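Local coordinates for protein precorrin-6y methylase (PDB 3NJR) that is the C-terminal domain of a cobalamin-biosynthesis enzyme, precorrin-6Y C5,15-methyltransferase, and binds S-adenosyl-L-homocysteine, with methyl-transfer and decarboxylase roles assigned to the enzyme, at residues E160-L163 against T164-A168. Numbering follows the deposited sequence.
Sequences ETLL and TQLHA
Thr-164 turns its hydroxyl back onto the preceding turn of helix 157-170, where OG1 donates to Glu-160 O at 2.7 Å. The Thr-164 N-H reaches the same oxygen at 3.0 Å, so one residue grips this carbonyl twice. With chi1 at -39°, OG1 sits beside its own backbone N, and it meets the carbonyl from above its plane. Three more i to i+4 bonds continue the ladder. Gln-165 N donates to Thr-161 O, Leu-166 N to Leu-162 O, and His-167 N to Leu-163 O. The Gln-165 side chain lies beside Thr-161, pointing the same way, with NE2 3.5 Å from Thr-161 CG2.

Leu-166 lies alongside Leu-162, with CD2 4.0 Å from Leu-162 CG. Leu-163 faces the sheet, touching Ala-152 and Ala-154 of strand 149-154 and Trp-200 of strand 188-203. Thr-164 touches Leu-198 of strand 188-203 in its own chain and Leu-157 of a second subunit, while its carbonyl O accepts from Arg-189 of a third subunit.

The helix thus joins the core of a Rossmann-like methyltransferase domain to its subunit interfaces. Both Thr-164 donors go to Glu-160 O, so a buried hydroxyl is satisfied within its own helix.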
ATOM      1  N   GLU A 160      16.482   3.370  -0.055  1.00 40.72           N
ATOM      2  CA  GLU A 160      15.803   2.095  -0.320  1.00 40.97           C
ATOM      3  C   GLU A 160      16.583   1.200  -1.292  1.00 40.81           C
ATOM      4  O   GLU A 160      16.706  -0.018  -1.045  1.00 40.97           O
ATOM      5  CB  GLU A 160      14.372   2.311  -0.824  1.00 41.17           C
ATOM      6  CG  GLU A 160      13.429   2.914   0.210  1.00 42.41           C
ATOM      7  CD  GLU A 160      12.119   3.356  -0.395  1.00 45.14           C
ATOM      8  OE1 GLU A 160      11.996   3.314  -1.636  1.00 47.40           O
ATOM      9  OE2 GLU A 160      11.206   3.754   0.360  1.00 47.11           O
ATOM     10  N   THR A 161      17.106   1.787  -2.381  1.00 40.26           N
ATOM     11  CA  THR A 161      17.880   1.006  -3.374  1.00 40.06           C
ATOM     12  C   THR A 161      19.038   0.324  -2.681  1.00 39.59           C
ATOM     13  O   THR A 161      19.293  -0.877  -2.871  1.00 39.82           O
ATOM     14  CB  THR A 161      18.479   1.874  -4.503  1.00 40.03           C
ATOM     15  OG1 THR A 161      17.468   2.724  -5.067  1.00 40.69           O
ATOM     16  CG2 THR A 161      19.075   0.976  -5.592  1.00 39.99           C
ATOM     17  N   LEU A 162      19.717   1.128  -1.865  1.00 38.99           N
ATOM     18  CA  LEU A 162      20.847   0.714  -1.052  1.00 37.97           C
ATOM     19  C   LEU A 162      20.514  -0.464  -0.135  1.00 37.19           C
ATOM     20  O   LEU A 162      21.255  -1.441  -0.095  1.00 37.14           O
ATOM     21  CB  LEU A 162      21.371   1.927  -0.283  1.00 37.89           C
ATOM     22  CG  LEU A 162      22.603   1.791   0.604  1.00 38.30           C
ATOM     23  CD1 LEU A 162      23.790   1.269  -0.207  1.00 39.08           C
ATOM     24  CD2 LEU A 162      22.901   3.135   1.274  1.00 36.68           C
ATOM     25  N   LEU A 163      19.386  -0.397   0.564  1.00 36.55           N
ATOM     26  CA  LEU A 163      18.944  -1.521   1.398  1.00 36.07           C
ATOM     27  C   LEU A 163      18.733  -2.793   0.586  1.00 36.70           C
ATOM     28  O   LEU A 163      19.185  -3.876   0.973  1.00 36.73           O
ATOM     29  CB  LEU A 163      17.684  -1.150   2.175  1.00 35.35           C
ATOM     30  CG  LEU A 163      17.829  -0.536   3.585  1.00 34.34           C
ATOM     31  CD1 LEU A 163      19.104   0.294   3.833  1.00 31.55           C
ATOM     32  CD2 LEU A 163      16.613   0.277   3.923  1.00 32.66           C
ATOM     33  N   THR A 164      18.073  -2.652  -0.560  1.00 37.36           N
ATOM     34  CA  THR A 164      17.832  -3.769  -1.480  1.00 37.79           C
ATOM     35  C   THR A 164      19.122  -4.427  -1.932  1.00 37.82           C
ATOM     36  O   THR A 164      19.191  -5.667  -2.020  1.00 37.59           O
ATOM     37  CB  THR A 164      17.072  -3.292  -2.709  1.00 38.19           C
ATOM     38  OG1 THR A 164      16.086  -2.329  -2.295  1.00 40.15           O
ATOM     39  CG2 THR A 164      16.396  -4.460  -3.413  1.00 37.90           C
ATOM     40  N   GLN A 165      20.133  -3.597  -2.214  1.00 37.95           N
ATOM     41  CA  GLN A 165      21.472  -4.077  -2.569  1.00 38.19           C
ATOM     42  C   GLN A 165      22.130  -4.794  -1.416  1.00 37.40           C
ATOM     43  O   GLN A 165      22.677  -5.886  -1.585  1.00 37.65           O
ATOM     44  CB  GLN A 165      22.353  -2.923  -3.021  1.00 38.73           C
ATOM     45  CG  GLN A 165      22.272  -2.676  -4.516  1.00 42.56           C
ATOM     46  CD  GLN A 165      22.659  -1.257  -4.909  1.00 47.62           C
ATOM     47  OE1 GLN A 165      23.460  -0.591  -4.225  1.00 47.77           O
ATOM     48  NE2 GLN A 165      22.086  -0.781  -6.023  1.00 48.95           N
ATOM     49  N   LEU A 166      22.071  -4.171  -0.240  1.00 36.66           N
ATOM     50  CA  LEU A 166      22.536  -4.800   0.986  1.00 35.49           C
ATOM     51  C   LEU A 166      21.877  -6.161   1.135  1.00 34.23           C
ATOM     52  O   LEU A 166      22.579  -7.154   1.304  1.00 33.98           O
ATOM     53  CB  LEU A 166      22.239  -3.926   2.216  1.00 36.16           C
ATOM     54  CG  LEU A 166      23.270  -3.031   2.928  1.00 36.47           C
ATOM     55  CD1 LEU A 166      24.721  -3.415   2.635  1.00 36.18           C
ATOM     56  CD2 LEU A 166      23.018  -1.549   2.709  1.00 37.27           C
ATOM     57  N   HIS A 167      20.540  -6.202   1.050  1.00 32.84           N
ATOM     58  CA  HIS A 167      19.787  -7.479   1.055  1.00 31.72           C
ATOM     59  C   HIS A 167      20.278  -8.510   0.038  1.00 31.57           C
ATOM     60  O   HIS A 167      20.462  -9.658   0.393  1.00 31.38           O
ATOM     61  CB  HIS A 167      18.281  -7.276   0.871  1.00 31.11           C
ATOM     62  CG  HIS A 167      17.485  -8.519   1.107  1.00 28.70           C
ATOM     63  ND1 HIS A 167      16.990  -9.291   0.080  1.00 26.86           N
ATOM     64  CD2 HIS A 167      17.131  -9.149   2.254  1.00 27.18           C
ATOM     65  CE1 HIS A 167      16.351 -10.334   0.582  1.00 25.10           C
ATOM     66  NE2 HIS A 167      16.426 -10.273   1.899  1.00 25.27           N
ATOM     67  N   ALA A 168      20.497  -8.101  -1.210  1.00 32.12           N
ATOM     68  CA  ALA A 168      21.007  -9.023  -2.255  1.00 32.63           C
ATOM     69  C   ALA A 168      22.387  -9.572  -1.908  1.00 33.09           C
ATOM     70  O   ALA A 168      22.637 -10.774  -2.098  1.00 32.89           O
ATOM     71  CB  ALA A 168      21.012  -8.365  -3.646  1.00 32.25           C
TER